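Local atomic coordinates of putative epimerase (Burkholderia cenocepacia, PDB entry 4LW8), a protein that probably acts as an NAD(P)-dependent epimerase or dehydratase on nucleotide-linked sugars, in the pathway that builds the lipopolysaccharide O-antigen. Residues N116-L121 with D176-V181; M263-R266 with Y270-D273. One frame throughout, in Å; residues are numbered along the deposited sequence.

Contact 1 of 2, residues N116-L121 with D176-V181; sequences NLLAAL and DRLPIV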
ATOM      1  N   ASN A 116      -2.594   4.235  13.895  1.00 22.67           N
ATOM      2  CA  ASN A 116      -3.067   4.606  15.226  1.00 26.26           C
ATOM      3  C   ASN A 116      -1.963   4.560  16.262  1.00 24.64           C
ATOM      4  O   ASN A 116      -1.881   5.440  17.120  1.00 26.47           O
ATOM      5  CB  ASN A 116      -4.205   3.703  15.677  1.00 23.83           C
ATOM      6  CG  ASN A 116      -5.469   3.935  14.893  1.00 28.56           C
ATOM      7  OD1 ASN A 116      -5.620   4.956  14.233  1.00 28.89           O
ATOM      8  ND2 ASN A 116      -6.394   2.997  14.978  1.00 27.16           N
ATOM      9  N   LEU A 117      -1.117   3.537  16.175  1.00 20.66           N
ATOM     10  CA  LEU A 117       0.037   3.420  17.066  1.00 24.92           C
ATOM     11  C   LEU A 117       0.999   4.604  16.906  1.00 27.99           C
ATOM     12  O   LEU A 117       1.437   5.185  17.896  1.00 25.99           O
ATOM     13  CB  LEU A 117       0.794   2.111  16.814  1.00 21.53           C
ATOM     14  CG  LEU A 117       2.156   1.994  17.511  1.00 22.91           C
ATOM     15  CD1 LEU A 117       2.008   1.968  19.053  1.00 20.71           C
ATOM     16  CD2 LEU A 117       2.915   0.750  17.010  1.00 20.92           C
ATOM     17  N   LEU A 118       1.343   4.940  15.659  1.00 27.95           N
ATOM     18  CA  LEU A 118       2.284   6.026  15.395  1.00 21.54           C
ATOM     19  C   LEU A 118       1.713   7.359  15.870  1.00 25.60           C
ATOM     20  O   LEU A 118       2.428   8.156  16.476  1.00 27.14           O
ATOM     21  CB  LEU A 118       2.648   6.084  13.891  1.00 21.31           C
ATOM     22  CG  LEU A 118       3.337   4.813  13.368  1.00 24.91           C
ATOM     23  CD1 LEU A 118       3.562   4.878  11.876  1.00 26.62           C
ATOM     24  CD2 LEU A 118       4.673   4.542  14.085  1.00 20.55           C
ATOM     25  N   ALA A 119       0.422   7.596  15.621  1.00 24.35           N
ATOM     26  CA  ALA A 119      -0.221   8.827  16.090  1.00 29.22           C
ATOM     27  C   ALA A 119      -0.179   8.938  17.615  1.00 23.34           C
ATOM     28  O   ALA A 119       0.032  10.027  18.167  1.00 26.14           O
ATOM     29  CB  ALA A 119      -1.680   8.909  15.589  1.00 20.85           C
ATOM     30  N   ALA A 120      -0.398   7.812  18.292  1.00 23.22           N
ATOM     31  CA  ALA A 120      -0.351   7.761  19.752  1.00 29.54           C
ATOM     32  C   ALA A 120       1.050   8.104  20.276  1.00 28.32           C
ATOM     33  O   ALA A 120       1.197   8.872  21.225  1.00 25.85           O
ATOM     34  CB  ALA A 120      -0.784   6.383  20.247  1.00 28.02           C
ATOM     35  N   LEU A 121       2.077   7.536  19.651  1.00 21.55           N
ATOM     36  CA  LEU A 121       3.449   7.788  20.093  1.00 30.40           C
ATOM     37  C   LEU A 121       3.859   9.230  19.805  1.00 27.27           C
ATOM     38  O   LEU A 121       4.498   9.896  20.626  1.00 26.56           O
ATOM     39  CB  LEU A 121       4.414   6.808  19.422  1.00 24.11           C
ATOM     40  CG  LEU A 121       4.121   5.324  19.705  1.00 23.58           C
ATOM     41  CD1 LEU A 121       4.961   4.438  18.802  1.00 25.47           C
ATOM     42  CD2 LEU A 121       4.431   5.030  21.172  1.00 21.45           C
ATOM     43  N   ASP A 176       9.240  12.325  10.314  1.00 32.47           N
ATOM     44  CA  ASP A 176       9.655  13.622  10.860  1.00 31.51           C
ATOM     45  C   ASP A 176       9.358  13.723  12.360  1.00 33.07           C
ATOM     46  O   ASP A 176       9.829  14.637  13.035  1.00 39.52           O
ATOM     47  CB  ASP A 176       8.967  14.774  10.107  1.00 31.70           C
ATOM     48  CG  ASP A 176       7.435  14.632  10.082  1.00 49.09           C
ATOM     49  OD1 ASP A 176       6.929  13.485  10.184  1.00 44.57           O
ATOM     50  OD2 ASP A 176       6.736  15.668   9.963  1.00 51.57           O
ATOM     51  N   ARG A 177       8.567  12.788  12.877  1.00 32.78           N
ATOM     52  CA  ARG A 177       8.128  12.854  14.269  1.00 33.42           C
ATOM     53  C   ARG A 177       8.668  11.708  15.119  1.00 33.02           C
ATOM     54  O   ARG A 177       8.788  11.842  16.333  1.00 30.42           O
ATOM     55  CB  ARG A 177       6.594  12.890  14.331  1.00 30.87           C
ATOM     56  CG  ARG A 177       6.023  14.301  14.067  1.00 39.59           C
ATOM     57  CD  ARG A 177       4.595  14.259  13.525  1.00 41.03           C
ATOM     58  NE  ARG A 177       4.534  13.774  12.146  1.00 46.74           N
ATOM     59  CZ  ARG A 177       3.417  13.698  11.425  1.00 46.27           C
ATOM     60  NH1 ARG A 177       2.254  14.059  11.960  1.00 42.40           N
ATOM     61  NH2 ARG A 177       3.459  13.254  10.173  1.00 39.42           N
ATOM     62  N   LEU A 178       9.021  10.594  14.482  1.00 29.04           N
ATOM     63  CA  LEU A 178       9.424   9.395  15.217  1.00 32.99           C
ATOM     64  C   LEU A 178      10.618   8.700  14.567  1.00 27.22           C
ATOM     65  O   LEU A 178      10.723   8.667  13.345  1.00 30.50           O
ATOM     66  CB  LEU A 178       8.248   8.407  15.322  1.00 24.38           C
ATOM     67  CG  LEU A 178       6.964   8.778  16.087  1.00 24.20           C
ATOM     68  CD1 LEU A 178       5.871   7.723  15.796  1.00 19.49           C
ATOM     69  CD2 LEU A 178       7.225   8.846  17.579  1.00 23.27           C
ATOM     70  N   PRO A 179      11.508   8.120  15.388  1.00 28.77           N
ATOM     71  CA  PRO A 179      12.630   7.321  14.871  1.00 27.84           C
ATOM     72  C   PRO A 179      12.184   5.906  14.523  1.00 29.19           C
ATOM     73  O   PRO A 179      12.091   5.046  15.399  1.00 30.93           O
ATOM     74  CB  PRO A 179      13.618   7.316  16.026  1.00 25.55           C
ATOM     75  CG  PRO A 179      12.754   7.445  17.252  1.00 28.55           C
ATOM     76  CD  PRO A 179      11.564   8.273  16.854  1.00 31.69           C
ATOM     77  N   ILE A 180      11.925   5.671  13.243  1.00 24.98           N
ATOM     78  CA  ILE A 180      11.227   4.458  12.818  1.00 23.63           C
ATOM     79  C   ILE A 180      12.154   3.523  12.061  1.00 27.94           C
ATOM     80  O   ILE A 180      12.785   3.921  11.085  1.00 26.17           O
ATOM     81  CB  ILE A 180       9.999   4.798  11.930  1.00 27.80           C
ATOM     82  CG1 ILE A 180       8.963   5.566  12.755  1.00 28.80           C
ATOM     83  CG2 ILE A 180       9.363   3.511  11.321  1.00 18.73           C
ATOM     84  CD1 ILE A 180       7.831   6.185  11.931  1.00 22.43           C
ATOM     85  N   VAL A 181      12.235   2.284  12.532  1.00 29.03           N
ATOM     86  CA  VAL A 181      13.037   1.243  11.907  1.00 22.99           C
ATOM     87  C   VAL A 181      12.090   0.163  11.430  1.00 27.90           C
ATOM     88  O   VAL A 181      11.170  -0.222  12.160  1.00 24.36           O
ATOM     89  CB  VAL A 181      14.074   0.661  12.887  1.00 23.71           C
ATOM     90  CG1 VAL A 181      14.982  -0.327  12.181  1.00 22.10           C
ATOM     91  CG2 VAL A 181      14.901   1.797  13.487  1.00 21.99           C
TER
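Leu178 pushes its branched end against helix 103-122, its two methyls lying between Leu118 and Leu121, CD1 near both and CD2 nearer Leu121. The contact belongs to the Rossmann fold of the epimerase/dehydratase family. Helix 103-122 forms the beta-alpha-beta crossover from strand 88-91 to strand 130-134, and segment 176-181 leads into strand 180-189, the parallel neighbour of strand 130-134. CB of Leu178 already points at the helix, and with CG beside the backbone N, anti to the carbonyl carbon (chi1 -64°), the methyl end is placed against it. CD1 of Leu178 lies 3.8 Å from CD2 of Leu118, the two side chains meeting aslant, while CD2 of Leu178 is 3.9 Å from CB of Leu121. Further along the segment, Ile180 offers the end of its longer branch: CD1 of Ile180 reaches to 4.2 Å from CD2 of Leu118, so this one leucine methyl is shared by both partners. All four touching residues are buried, and Val131 continues the apolar layer under Leu118 and Leu121. The polar groups of the turn stay clear of the helix: Arg177 NE donates to Asp176 OD1 at 3.1 Å, coming from above the carboxylate plane, and its side chain makes a cation-pi contact with Trp174. The shortest approach to the helix is to its backbone, where Leu178 CD1 lies 3.5 Å from Leu118 O.

Contact 2 of 2, residues M263-R266 with Y270-D273; sequences MLSR and YVID
The flat peptide group joining Tyr270 to Val271 has its carbonyl oxygen turned onto Ser265, whereas the other flat group, the phenol ring of Tyr270, is carried on a CB that points away from segment 263-266 and meets the ring of Tyr206 with the planes at about 50°. At the far end of that phenol, the hydroxyl is hydrogen-bonded to the carbonyl of Ala210. The chain here leaves the C-terminal end of helix 257-268 and passes across it, touching segment 263-266 at Ser265, on the way to strand 273-276, which pairs in parallel with strand 212-215. Tyr270 N donates a weak, strongly bent bond to Ser265 O (3.3 Å, 120° at the hydrogen). The five-residue spacing is that of the outer bond of a Schellman motif, though at this length and angle it is only a weak example. A CA-H...O contact runs back across the same gap, with Ser265 CA 3.1 Å from Tyr270 O and an angle of 135° at the hydrogen. The serine hydroxyl stands beside its own backbone N, a position from which it can reach back along the helix to bond Leu261 O. From there Ser265 OG also lies 3.6 Å from Val271 CA, and the CG2 branch of Val271 comes alongside, 3.8 Å from Ser265 OG. A second tie is indirect: the Tyr206 hydroxyl, from helix 198-207, bonds both Ser265 OG and the backbone N of Ile272, bridging the helix to the departing chain. The one direct hydrogen bond between the segments is weak, so the shared tyrosine hydroxyl probably contributes much of the polar link.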
ATOM      1  N   MET A 263      16.312 -33.778   8.300  1.00 40.17           N
ATOM      2  CA  MET A 263      16.708 -33.377   9.655  1.00 39.96           C
ATOM      3  C   MET A 263      15.790 -33.971  10.714  1.00 41.43           C
ATOM      4  O   MET A 263      16.238 -34.414  11.779  1.00 38.21           O
ATOM      5  CB  MET A 263      16.710 -31.853   9.797  1.00 36.17           C
ATOM      6  CG  MET A 263      17.874 -31.142   9.126  1.00 36.01           C
ATOM      7  SD  MET A 263      17.714 -29.337   9.234  1.00 48.87           S
ATOM      8  CE  MET A 263      19.108 -28.852   8.233  1.00 72.18           C
ATOM      9  N   LEU A 264      14.495 -33.945  10.425  1.00 37.34           N
ATOM     10  CA  LEU A 264      13.508 -34.425  11.371  1.00 38.23           C
ATOM     11  C   LEU A 264      13.536 -35.939  11.439  1.00 41.68           C
ATOM     12  O   LEU A 264      13.340 -36.515  12.512  1.00 38.15           O
ATOM     13  CB  LEU A 264      12.118 -33.914  10.997  1.00 33.80           C
ATOM     14  CG  LEU A 264      11.886 -32.421  11.275  1.00 28.79           C
ATOM     15  CD1 LEU A 264      10.657 -31.922  10.529  1.00 27.42           C
ATOM     16  CD2 LEU A 264      11.734 -32.170  12.778  1.00 29.00           C
ATOM     17  N   SER A 265      13.800 -36.581  10.300  1.00 34.81           N
ATOM     18  CA  SER A 265      13.957 -38.032  10.269  1.00 39.32           C
ATOM     19  C   SER A 265      15.102 -38.462  11.181  1.00 46.86           C
ATOM     20  O   SER A 265      14.983 -39.446  11.910  1.00 48.49           O
ATOM     21  CB  SER A 265      14.206 -38.533   8.841  1.00 38.59           C
ATOM     22  OG  SER A 265      13.055 -38.337   8.019  1.00 44.84           O
ATOM     23  N   ARG A 266      16.206 -37.717  11.140  1.00 46.88           N
ATOM     24  CA  ARG A 266      17.365 -38.022  11.982  1.00 50.95           C
ATOM     25  C   ARG A 266      17.019 -37.815  13.455  1.00 47.84           C
ATOM     26  O   ARG A 266      17.409 -38.612  14.312  1.00 49.30           O
ATOM     27  CB  ARG A 266      18.566 -37.154  11.592  1.00 49.25           C
ATOM     28  N   TYR A 270      12.934 -41.980  12.280  1.00 45.52           N
ATOM     29  CA  TYR A 270      12.183 -42.658  11.234  1.00 48.03           C
ATOM     30  C   TYR A 270      11.884 -41.679  10.106  1.00 46.67           C
ATOM     31  O   TYR A 270      11.973 -40.467  10.285  1.00 44.06           O
ATOM     32  CB  TYR A 270      10.886 -43.266  11.785  1.00 44.89           C
ATOM     33  CG  TYR A 270       9.738 -42.289  11.928  1.00 45.00           C
ATOM     34  CD1 TYR A 270       9.631 -41.477  13.047  1.00 46.14           C
ATOM     35  CD2 TYR A 270       8.745 -42.200  10.956  1.00 46.67           C
ATOM     36  CE1 TYR A 270       8.581 -40.588  13.192  1.00 44.68           C
ATOM     37  CE2 TYR A 270       7.682 -41.303  11.092  1.00 41.21           C
ATOM     38  CZ  TYR A 270       7.610 -40.504  12.216  1.00 42.53           C
ATOM     39  OH  TYR A 270       6.570 -39.613  12.375  1.00 35.50           O
ATOM     40  N   VAL A 271      11.503 -42.208   8.953  1.00 40.09           N
ATOM     41  CA  VAL A 271      11.235 -41.378   7.789  1.00 46.03           C
ATOM     42  C   VAL A 271       9.733 -41.322   7.559  1.00 49.13           C
ATOM     43  O   VAL A 271       9.087 -42.347   7.338  1.00 47.21           O
ATOM     44  CB  VAL A 271      11.959 -41.924   6.537  1.00 45.05           C
ATOM     45  CG1 VAL A 271      11.583 -41.137   5.292  1.00 38.75           C
ATOM     46  CG2 VAL A 271      13.467 -41.933   6.761  1.00 42.73           C
ATOM     47  N   ILE A 272       9.161 -40.129   7.655  1.00 44.14           N
ATOM     48  CA  ILE A 272       7.724 -40.008   7.471  1.00 42.14           C
ATOM     49  C   ILE A 272       7.399 -40.213   5.988  1.00 44.63           C
ATOM     50  O   ILE A 272       8.194 -39.870   5.111  1.00 42.82           O
ATOM     51  CB  ILE A 272       7.191 -38.650   7.983  1.00 40.99           C
ATOM     52  CG1 ILE A 272       5.686 -38.726   8.239  1.00 37.50           C
ATOM     53  CG2 ILE A 272       7.541 -37.508   7.023  1.00 38.83           C
ATOM     54  CD1 ILE A 272       5.141 -37.546   9.020  1.00 31.86           C
ATOM     55  N   ASP A 273       6.240 -40.793   5.705  1.00 35.78           N
ATOM     56  CA  ASP A 273       5.858 -41.008   4.321  1.00 38.33           C
ATOM     57  C   ASP A 273       5.190 -39.730   3.813  1.00 42.59           C
ATOM     58  O   ASP A 273       4.371 -39.131   4.505  1.00 49.93           O
ATOM     59  CB  ASP A 273       4.934 -42.227   4.175  1.00 37.88           C
ATOM     60  CG  ASP A 273       4.918 -42.777   2.745  1.00 48.62           C
ATOM     61  OD1 ASP A 273       5.934 -42.621   2.051  1.00 48.08           O
ATOM     62  OD2 ASP A 273       3.901 -43.359   2.313  1.00 46.23           O
TER

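Contact 1 closes before contact 2 opens along the chain, and the two lie on opposite sides of its centre, with their own centres 47 Å apart and nearest atoms about 29 Å apart. They share no helix or strand. Contact 1 packs helix 103-122 against the approach to strand 180-189 in the large mixed sheet, within the Rossmann part that in this family binds the NAD(P) cofactor. Contact 2 belongs to the later, smaller region, where helices 198-207 and 257-268 accompany the two-stranded parallel sheet 212-215/273-276; in relatives this region generally contributes to the substrate side. The pair thus samples both lobes, an apolar contact of a helix with the loop and start of a strand, and a polar helix exit.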